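Local coordinates for putative isohexenylglutaconyl-CoA hydratase (Pseudomonas aeruginosa, PDB 4ZU2), which probably hydrates isohexenylglutaconyl-CoA in the breakdown of citronellate and related terpenes, as a member of the crotonase (enoyl-CoA hydratase/isomerase) family, at residues A[74-77]-A[82-85]. Numbering follows the deposited sequence.
Sequences AGAR and EAYR
One face of the Y84 ring is covered by the methyl group of A76, a CH-pi contact in which CB stands 3.9 Å from the ring centroid and 24° off the normal, displaced toward the CZ-CE1 rim. At the ring edge, in its plane, lies CG of R77, although its separation from OH of Y84 is doubtfully short. The same oxygen sits over one face of the R77 guanidinium, near its rim, and the two planes are 52° apart. With CG anti to the carbonyl carbon (chi1 -76°), the ring of Y84 extends toward helix 70-76. Although R77 N comes to 3.0 Å from Y84 OH, the angle is too poor for a hydrogen bond; the hydroxyl is instead bonded to the carbonyl O of M73, one turn back in helix 70-76. CB of A83 packs on A76, 4.2 Å from its CB and 4.0 Å from its O, and the small methyls let the two backbones come within 6.0 Å, CA to CA, at this pair. The contact thus joins two consecutive helices connected by a short link, the Y84 ring in the first turn of the long helix 81-99 packing on the last part of helix 70-76, at the periphery of the chain. There helix 227-242 of a second subunit covers this side: its V242 carbonyl takes a hydrogen bond from NH1 of R77, and its A239 packs on Y84.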
# COMPACT_ATOMS: atom_id res chain seq x y z
N ALA A 74 -2.04 18.90 29.92
CA ALA A 74 -2.30 20.16 30.55
C ALA A 74 -1.09 20.54 31.43
O ALA A 74 -0.60 21.65 31.34
CB ALA A 74 -3.65 20.13 31.37
N GLY A 75 -0.58 19.60 32.22
CA GLY A 75 0.63 19.82 33.00
C GLY A 75 1.88 20.28 32.26
O GLY A 75 2.73 20.92 32.85
N ALA A 76 2.00 19.95 30.97
CA ALA A 76 3.23 20.24 30.24
C ALA A 76 3.34 21.68 29.77
O ALA A 76 4.43 22.16 29.46
CB ALA A 76 3.39 19.26 29.03
N ARG A 77 2.23 22.40 29.71
CA ARG A 77 2.31 23.80 29.28
C ARG A 77 3.20 24.59 30.22
O ARG A 77 3.84 25.52 29.80
CB ARG A 77 0.97 24.47 29.28
CG ARG A 77 0.14 24.10 28.13
CD ARG A 77 -0.64 25.22 27.65
NE ARG A 77 -1.56 24.74 26.65
CZ ARG A 77 -1.31 24.65 25.36
NH1 ARG A 77 -0.12 25.01 24.84
NH2 ARG A 77 -2.27 24.20 24.56
N GLU A 82 9.57 22.67 24.78
CA GLU A 82 10.54 21.62 24.90
C GLU A 82 9.92 20.38 25.54
O GLU A 82 10.30 19.25 25.20
CB GLU A 82 11.78 22.13 25.61
CG GLU A 82 12.73 22.84 24.65
CD GLU A 82 13.24 21.90 23.56
OE1 GLU A 82 14.14 21.11 23.86
OE2 GLU A 82 12.70 21.92 22.42
N ALA A 83 8.93 20.58 26.40
CA ALA A 83 8.31 19.45 27.10
C ALA A 83 7.40 18.75 26.14
O ALA A 83 7.32 17.52 26.14
CB ALA A 83 7.50 19.92 28.37
N TYR A 84 6.67 19.53 25.33
CA TYR A 84 5.80 18.92 24.35
C TYR A 84 6.62 18.06 23.37
O TYR A 84 6.22 16.97 23.08
CB TYR A 84 4.91 19.97 23.66
CG TYR A 84 3.78 20.39 24.59
CD1 TYR A 84 2.77 19.49 24.92
CD2 TYR A 84 3.77 21.64 25.20
CE1 TYR A 84 1.75 19.84 25.81
CE2 TYR A 84 2.76 21.98 26.10
CZ TYR A 84 1.76 21.07 26.40
OH TYR A 84 0.75 21.39 27.26
N ARG A 85 7.78 18.57 22.92
CA ARG A 85 8.65 17.87 21.97
C ARG A 85 9.18 16.56 22.54
O ARG A 85 9.04 15.49 21.93
CB ARG A 85 9.81 18.79 21.55
CG ARG A 85 10.69 18.38 20.43
CD ARG A 85 11.90 19.38 20.23
NE ARG A 85 12.83 19.43 21.36
CZ ARG A 85 13.56 18.41 21.80
NH1 ARG A 85 13.51 17.21 21.21
NH2 ARG A 85 14.38 18.57 22.81